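Local coordinates for protein MGS-M5 (Unidentified, PDB 4Q3N) that probably catalyses the NAD-dependent interconversion of L-lactate and pyruvate, as a four-chain L-lactate dehydrogenase, at residues 14-17 against 18-21; 127-130 against 131-135; 146-149 against 150-154. All coordinates share one frame; numbering follows the deposited sequence.

Contact 1: 14-17 against 18-21; sequences VGMS and YAYA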
loop_
_atom_site.group_PDB
_atom_site.type_symbol
_atom_site.label_atom_id
_atom_site.label_comp_id
_atom_site.label_asym_id
_atom_site.label_seq_id
_atom_site.Cartn_x
_atom_site.Cartn_y
_atom_site.Cartn_z
ATOM N N VAL A 14 7.724 -20.668 -10.419
ATOM C CA VAL A 14 6.489 -19.917 -10.776
ATOM C C VAL A 14 5.522 -19.821 -9.587
ATOM O O VAL A 14 5.106 -18.724 -9.190
ATOM C CB VAL A 14 5.780 -20.561 -12.005
ATOM C CG1 VAL A 14 4.428 -19.926 -12.230
ATOM C CG2 VAL A 14 6.658 -20.416 -13.287
ATOM N N GLY A 15 5.218 -20.950 -8.965
ATOM C CA GLY A 15 4.260 -20.928 -7.859
ATOM C C GLY A 15 4.796 -20.093 -6.697
ATOM O O GLY A 15 4.031 -19.364 -6.024
ATOM N N MET A 16 6.101 -20.187 -6.442
ATOM C CA MET A 16 6.628 -19.537 -5.245
ATOM C C MET A 16 6.885 -18.020 -5.496
ATOM O O MET A 16 6.800 -17.245 -4.573
ATOM C CB MET A 16 7.909 -20.215 -4.738
ATOM C CG MET A 16 7.624 -21.620 -4.123
ATOM S SD MET A 16 6.380 -21.555 -2.822
ATOM C CE MET A 16 6.975 -20.230 -1.703
ATOM N N SER A 17 7.225 -17.633 -6.713
ATOM C CA SER A 17 7.352 -16.209 -7.028
ATOM C C SER A 17 5.971 -15.561 -6.883
ATOM O O SER A 17 5.808 -14.493 -6.297
ATOM C CB SER A 17 7.910 -16.042 -8.437
ATOM O OG SER A 17 9.285 -16.426 -8.442
ATOM N N TYR A 18 4.960 -16.271 -7.348
ATOM C CA TYR A 18 3.582 -15.839 -7.147
ATOM C C TYR A 18 3.251 -15.691 -5.640
ATOM O O TYR A 18 2.772 -14.620 -5.183
ATOM C CB TYR A 18 2.636 -16.852 -7.809
ATOM C CG TYR A 18 1.165 -16.706 -7.407
ATOM C CD1 TYR A 18 0.482 -15.496 -7.557
ATOM C CD2 TYR A 18 0.466 -17.790 -6.908
ATOM C CE1 TYR A 18 -0.912 -15.378 -7.199
ATOM C CE2 TYR A 18 -0.922 -17.707 -6.573
ATOM C CZ TYR A 18 -1.594 -16.495 -6.732
ATOM O OH TYR A 18 -2.931 -16.411 -6.392
ATOM N N ALA A 19 3.520 -16.730 -4.857
ATOM C CA ALA A 19 3.252 -16.672 -3.433
ATOM C C ALA A 19 4.035 -15.513 -2.758
ATOM O O ALA A 19 3.449 -14.750 -1.979
ATOM C CB ALA A 19 3.593 -17.989 -2.766
ATOM N N TYR A 20 5.318 -15.364 -3.099
ATOM C CA TYR A 20 6.115 -14.337 -2.432
ATOM C C TYR A 20 5.589 -12.962 -2.807
ATOM O O TYR A 20 5.602 -12.042 -1.986
ATOM C CB TYR A 20 7.555 -14.424 -2.848
ATOM C CG TYR A 20 8.577 -13.626 -2.045
ATOM C CD1 TYR A 20 8.652 -13.712 -0.637
ATOM C CD2 TYR A 20 9.544 -12.921 -2.706
ATOM C CE1 TYR A 20 9.692 -13.059 0.044
ATOM C CE2 TYR A 20 10.584 -12.277 -2.033
ATOM C CZ TYR A 20 10.646 -12.379 -0.676
ATOM O OH TYR A 20 11.717 -11.759 -0.090
ATOM N N ALA A 21 5.234 -12.792 -4.074
ATOM C CA ALA A 21 4.702 -11.495 -4.512
ATOM C C ALA A 21 3.418 -11.167 -3.747
ATOM O O ALA A 21 3.215 -10.001 -3.319
ATOM C CB ALA A 21 4.474 -11.483 -6.076
#
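Tyr-20 N donates to Met-16 O at 2.8 Å, and the same i to i+4 bonding runs through the whole turn: Ala-19 N to Gly-15 O, Ala-21 N to Ser-17 O and Tyr-18 N to Val-14 O. The last is the longest of the four at 3.1 Å and also the straightest, with an N-H...O angle of 165°. The hydroxyl of Ser-17 turns back along the same helix to Phe-13 O. Around these bonds the carbonyl oxygens are covered by carbon. Tyr-18 CB sits 3.4 Å from Gly-15 O, which lies near the plane of the tyrosine ring at its edge, and Ala-21 CB comes to 3.3 Å from Ser-17 O. With CG of Tyr-18 opposite the backbone N (chi1 167°), the ring leaves the turn and packs against helix 232-246 and strand 74-77, its OH hydrogen-bonded to Thr-242. Tyr-20 has a similar first torsion but leaves on another flank, where its OH bonds Tyr-232 O of the second subunit. Met-16 bends at both chi2 and chi3, which folds its CE back to 4.2 Å from Ala-19 CB; both side chains also meet Leu-48 of helix 38-49. Gly-15, buried and without a side chain, contributes backbone alone to the first turns. Its place with Gly-10 and Gly-12 fits the GxGxxG signature of NAD-binding dehydrogenases, in which helix 13-25 follows strand 5-9 and opens the first beta-alpha-beta unit of the Rossmann fold.

Contact 2: 127-130 against 131-135; sequences AYVA and WKESG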
loop_
_atom_site.group_PDB
_atom_site.type_symbol
_atom_site.label_atom_id
_atom_site.label_comp_id
_atom_site.label_asym_id
_atom_site.label_seq_id
_atom_site.Cartn_x
_atom_site.Cartn_y
_atom_site.Cartn_z
ATOM N N ALA A 127 -5.519 -25.208 -19.556
ATOM C CA ALA A 127 -6.731 -24.590 -18.997
ATOM C C ALA A 127 -7.988 -25.277 -19.523
ATOM O O ALA A 127 -8.969 -25.532 -18.770
ATOM C CB ALA A 127 -6.763 -23.054 -19.309
ATOM N N TYR A 128 -7.984 -25.619 -20.796
ATOM C CA TYR A 128 -9.116 -26.361 -21.358
ATOM C C TYR A 128 -9.222 -27.727 -20.661
ATOM O O TYR A 128 -10.326 -28.211 -20.321
ATOM C CB TYR A 128 -8.944 -26.534 -22.888
ATOM C CG TYR A 128 -10.122 -27.174 -23.604
ATOM C CD1 TYR A 128 -10.247 -28.551 -23.678
ATOM C CD2 TYR A 128 -11.099 -26.390 -24.212
ATOM C CE1 TYR A 128 -11.329 -29.148 -24.321
ATOM C CE2 TYR A 128 -12.166 -26.963 -24.866
ATOM C CZ TYR A 128 -12.278 -28.348 -24.914
ATOM O OH TYR A 128 -13.339 -28.916 -25.564
ATOM N N VAL A 129 -8.071 -28.374 -20.492
ATOM C CA VAL A 129 -8.057 -29.687 -19.855
ATOM C C VAL A 129 -8.614 -29.566 -18.441
ATOM O O VAL A 129 -9.479 -30.338 -18.040
ATOM C CB VAL A 129 -6.655 -30.298 -19.834
ATOM C CG1 VAL A 129 -6.605 -31.553 -18.904
ATOM C CG2 VAL A 129 -6.266 -30.692 -21.296
ATOM N N ALA A 130 -8.127 -28.582 -17.696
ATOM C CA ALA A 130 -8.588 -28.388 -16.327
ATOM C C ALA A 130 -10.092 -28.104 -16.330
ATOM O O ALA A 130 -10.834 -28.606 -15.484
ATOM C CB ALA A 130 -7.818 -27.243 -15.658
ATOM N N TRP A 131 -10.545 -27.332 -17.307
ATOM C CA TRP A 131 -11.970 -27.016 -17.371
ATOM C C TRP A 131 -12.795 -28.304 -17.524
ATOM O O TRP A 131 -13.718 -28.585 -16.733
ATOM C CB TRP A 131 -12.271 -26.020 -18.510
ATOM C CG TRP A 131 -13.749 -25.952 -18.814
ATOM C CD1 TRP A 131 -14.762 -25.712 -17.912
ATOM C CD2 TRP A 131 -14.385 -26.140 -20.087
ATOM N NE1 TRP A 131 -15.979 -25.742 -18.553
ATOM C CE2 TRP A 131 -15.782 -26.022 -19.880
ATOM C CE3 TRP A 131 -13.916 -26.399 -21.382
ATOM C CZ2 TRP A 131 -16.715 -26.171 -20.920
ATOM C CZ3 TRP A 131 -14.831 -26.535 -22.405
ATOM C CH2 TRP A 131 -16.226 -26.424 -22.172
ATOM N N LYS A 132 -12.439 -29.111 -18.523
ATOM C CA LYS A 132 -13.149 -30.353 -18.786
ATOM C C LYS A 132 -13.079 -31.321 -17.616
ATOM O O LYS A 132 -14.051 -31.960 -17.295
ATOM C CB LYS A 132 -12.598 -31.030 -20.048
ATOM C CG LYS A 132 -12.844 -30.225 -21.301
ATOM C CD LYS A 132 -14.322 -29.894 -21.404
ATOM C CE LYS A 132 -15.009 -30.732 -22.445
ATOM N NZ LYS A 132 -14.830 -30.122 -23.785
ATOM N N GLU A 133 -11.924 -31.444 -16.977
ATOM C CA GLU A 133 -11.815 -32.477 -15.948
ATOM C C GLU A 133 -12.463 -32.008 -14.648
ATOM O O GLU A 133 -12.783 -32.813 -13.776
ATOM C CB GLU A 133 -10.357 -32.848 -15.715
ATOM C CG GLU A 133 -9.650 -33.423 -16.970
ATOM C CD GLU A 133 -10.208 -34.801 -17.358
ATOM O OE1 GLU A 133 -10.855 -35.439 -16.505
ATOM O OE2 GLU A 133 -10.011 -35.238 -18.505
ATOM N N SER A 134 -12.650 -30.698 -14.509
ATOM C CA SER A 134 -13.153 -30.178 -13.253
ATOM C C SER A 134 -14.656 -30.325 -13.134
ATOM O O SER A 134 -15.164 -30.445 -12.020
ATOM C CB SER A 134 -12.771 -28.699 -13.072
ATOM O OG SER A 134 -13.565 -27.884 -13.924
ATOM N N GLY A 135 -15.379 -30.296 -14.254
ATOM C CA GLY A 135 -16.839 -30.346 -14.172
ATOM C C GLY A 135 -17.416 -28.967 -13.850
ATOM O O GLY A 135 -18.627 -28.799 -13.725
#
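Tyr-128 and Trp-131 form a T-shaped (edge-to-face) aromatic pair one turn apart, near the C-terminal end of helix 123-134. The benzo edge of the indole points at one face of the phenol ring, with centroids 5.4 Å apart and planes at 80°. Trp-131 CZ3 makes the closest approach, 3.7 Å from Tyr-128 CE2, so the contact falls toward the rim of the phenol rather than over its middle. Both rings also pack on Leu-258 of strand 251-258. Lys-132 crosses by Tyr-128, its CG 3.5 Å from Tyr-128 CE1; this lysine was modelled in two conformers, so the position of its outer chain is doubtful. On a different flank, Glu-133 CG lies 4.1 Å from Val-129 CG1, the two side chains running the same way, and the carboxylate of Glu-133 is held by Lys-105 and by Tyr-314 OH. Beneath the side chains run ordinary helical bonds, of which Lys-132 N to Tyr-128 O is almost linear (173°), while Ser-134 N to Ala-130 O is weak. Ser-134 OG stands between its own backbone N and carbonyl carbon (chi1 74°), a position from which it bonds Trp-131 O at 2.9 Å; Ser-134 N reaches that oxygen from the same face, and OG also bonds Leu-136 N. Gly-135 leaves the helix with positive phi, as is common for glycine just past a helix C-terminus. The turn thus closes the helical leg of a beta-alpha-beta crossover, strand 115-118 to strand 141-143, in the Rossmann domain.

Contact 3: 146-149 against 150-154; sequences TSLD and TARLR
Arg-152 leans back over the turn before it, meeting first the backbone and then the side chain of Leu-148. Its CB lies 3.4 Å from Asp-149 O and its CG 3.2 Å from Leu-148 O, the carbonyl that also accepts Arg-152 N. CG is opposite the carbonyl carbon (chi1 -68°), and from there the chain runs extended: CD passes Leu-148 O at 3.9 Å, and NE comes to 4.0 Å from Leu-148 CG. Over one face of the guanidinium, toward its rim, sits CD2 of Leu-148, 3.6 Å from CZ and 3.5 Å from NH2. At the tip, NH1 comes only within 4.0 Å of Asp-149 OD1, beyond a salt bridge, with the two group planes 74° apart. A water sits between the two groups instead, accepting from NH1 at 2.9 Å, though its approach to Asp-149 OD1 is too short to be read with confidence. Asp-149 OD2 is bonded to His-176 ND1, which ties the carboxylate to the histidine. At the start of the helix, Thr-146 O takes both Thr-150 N and Thr-150 OG1, which arrive from opposite faces of the carbonyl plane; OG1 is further engaged by Ile-172 N of strand 168-173. His-50 of the second subunit packs on Leu-148, Ala-151 and Arg-152. The spacing of Asp-149, Arg-152 and His-176 matches the aspartate, substrate-binding arginine and histidine of lactate dehydrogenases, consistent with an active-site helix on which an Asp-His pair stands near the arginine without a direct salt bridge to it.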
loop_
_atom_site.group_PDB
_atom_site.type_symbol
_atom_site.label_atom_id
_atom_site.label_comp_id
_atom_site.label_asym_id
_atom_site.label_seq_id
_atom_site.Cartn_x
_atom_site.Cartn_y
_atom_site.Cartn_z
ATOM N N THR A 146 -2.295 -14.591 -21.986
ATOM C CA THR A 146 -1.322 -13.617 -22.492
ATOM C C THR A 146 -1.235 -12.388 -21.557
ATOM O O THR A 146 -0.835 -11.292 -21.965
ATOM C CB THR A 146 -1.713 -13.176 -23.914
ATOM O OG1 THR A 146 -3.104 -12.857 -23.913
ATOM C CG2 THR A 146 -1.473 -14.335 -24.963
ATOM N N SER A 147 -1.620 -12.555 -20.293
ATOM C CA SER A 147 -1.523 -11.413 -19.358
ATOM C C SER A 147 -0.065 -10.943 -19.224
ATOM O O SER A 147 0.222 -9.760 -19.272
ATOM C CB SER A 147 -2.090 -11.810 -17.975
ATOM O OG SER A 147 -1.405 -13.000 -17.517
ATOM N N LEU A 148 0.878 -11.878 -19.101
ATOM C CA LEU A 148 2.301 -11.502 -19.019
ATOM C C LEU A 148 2.839 -10.981 -20.359
ATOM O O LEU A 148 3.639 -10.031 -20.395
ATOM C CB LEU A 148 3.148 -12.709 -18.552
ATOM C CG LEU A 148 4.682 -12.561 -18.598
ATOM C CD1 LEU A 148 5.209 -11.408 -17.654
ATOM C CD2 LEU A 148 5.370 -13.891 -18.337
ATOM N N ASP A 149 2.455 -11.617 -21.460
ATOM C CA ASP A 149 2.876 -11.113 -22.766
ATOM C C ASP A 149 2.426 -9.646 -22.915
ATOM O O ASP A 149 3.123 -8.818 -23.477
ATOM C CB ASP A 149 2.292 -11.957 -23.917
ATOM C CG ASP A 149 2.576 -13.455 -23.739
ATOM O OD1 ASP A 149 3.657 -13.872 -24.108
ATOM O OD2 ASP A 149 1.772 -14.167 -23.107
ATOM N N THR A 150 1.236 -9.379 -22.438
ATOM C CA THR A 150 0.649 -8.031 -22.486
ATOM C C THR A 150 1.457 -7.029 -21.613
ATOM O O THR A 150 1.770 -5.902 -22.051
ATOM C CB THR A 150 -0.825 -8.077 -22.040
ATOM O OG1 THR A 150 -1.592 -8.788 -23.057
ATOM C CG2 THR A 150 -1.395 -6.624 -21.861
ATOM N N ALA A 151 1.845 -7.454 -20.415
ATOM C CA ALA A 151 2.709 -6.615 -19.582
ATOM C C ALA A 151 4.046 -6.360 -20.260
ATOM O O ALA A 151 4.621 -5.298 -20.114
ATOM C CB ALA A 151 2.949 -7.261 -18.199
ATOM N N ARG A 152 4.582 -7.358 -20.961
ATOM C CA ARG A 152 5.816 -7.172 -21.694
ATOM C C ARG A 152 5.648 -6.141 -22.797
ATOM O O ARG A 152 6.509 -5.302 -23.032
ATOM C CB ARG A 152 6.281 -8.522 -22.311
ATOM C CG ARG A 152 6.725 -9.525 -21.245
ATOM C CD ARG A 152 7.145 -10.888 -21.870
ATOM N NE ARG A 152 7.868 -11.715 -20.899
ATOM C CZ ARG A 152 7.737 -13.032 -20.844
ATOM N NH1 ARG A 152 6.894 -13.688 -21.681
ATOM N NH2 ARG A 152 8.421 -13.684 -19.953
ATOM N N LEU A 153 4.571 -6.285 -23.551
ATOM C CA LEU A 153 4.236 -5.317 -24.605
ATOM C C LEU A 153 4.162 -3.873 -24.054
ATOM O O LEU A 153 4.731 -2.943 -24.625
ATOM C CB LEU A 153 2.874 -5.658 -25.218
ATOM C CG LEU A 153 2.285 -4.690 -26.250
ATOM C CD1 LEU A 153 3.137 -4.733 -27.531
ATOM C CD2 LEU A 153 0.851 -5.066 -26.588
ATOM N N ARG A 154 3.439 -3.693 -22.951
ATOM C CA ARG A 154 3.318 -2.368 -22.337
ATOM C C ARG A 154 4.682 -1.843 -21.904
ATOM O O ARG A 154 5.030 -0.682 -22.173
ATOM C CB ARG A 154 2.357 -2.422 -21.145
ATOM C CG ARG A 154 0.996 -2.983 -21.517
ATOM C CD ARG A 154 0.184 -3.259 -20.271
ATOM N NE ARG A 154 -0.403 -2.040 -19.745
ATOM C CZ ARG A 154 -1.209 -2.005 -18.690
ATOM N NH1 ARG A 154 -1.531 -3.128 -18.060
ATOM N NH2 ARG A 154 -1.723 -0.847 -18.298
HETATM O O HOH W 1 5.835 -12.684 -24.205
#

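From the N terminus, the contacts follow in series: 14-17 with 18-21, then 127-130 with 131-135, then 146-149 with 150-154. Each is local to one helix, contact 2 running just past its C-terminal end and contact 3 starting at its N-cap residue, so none closes a long loop, nests in or crosses another. Contacts 1 and 2 belong to the NAD-binding domain, on the helices after strands 5-9 and 115-118; contact 3 opens helix 147-161, which follows strand 141-143. No two touch; contacts 1 and 3 come nearest, about 8 Å between closest atoms, and both pack on helix 232-246 and the second subunit. Contacts 2 and 3 both meet strand 251-258, and contact 2 also meets the chain's C-terminal end.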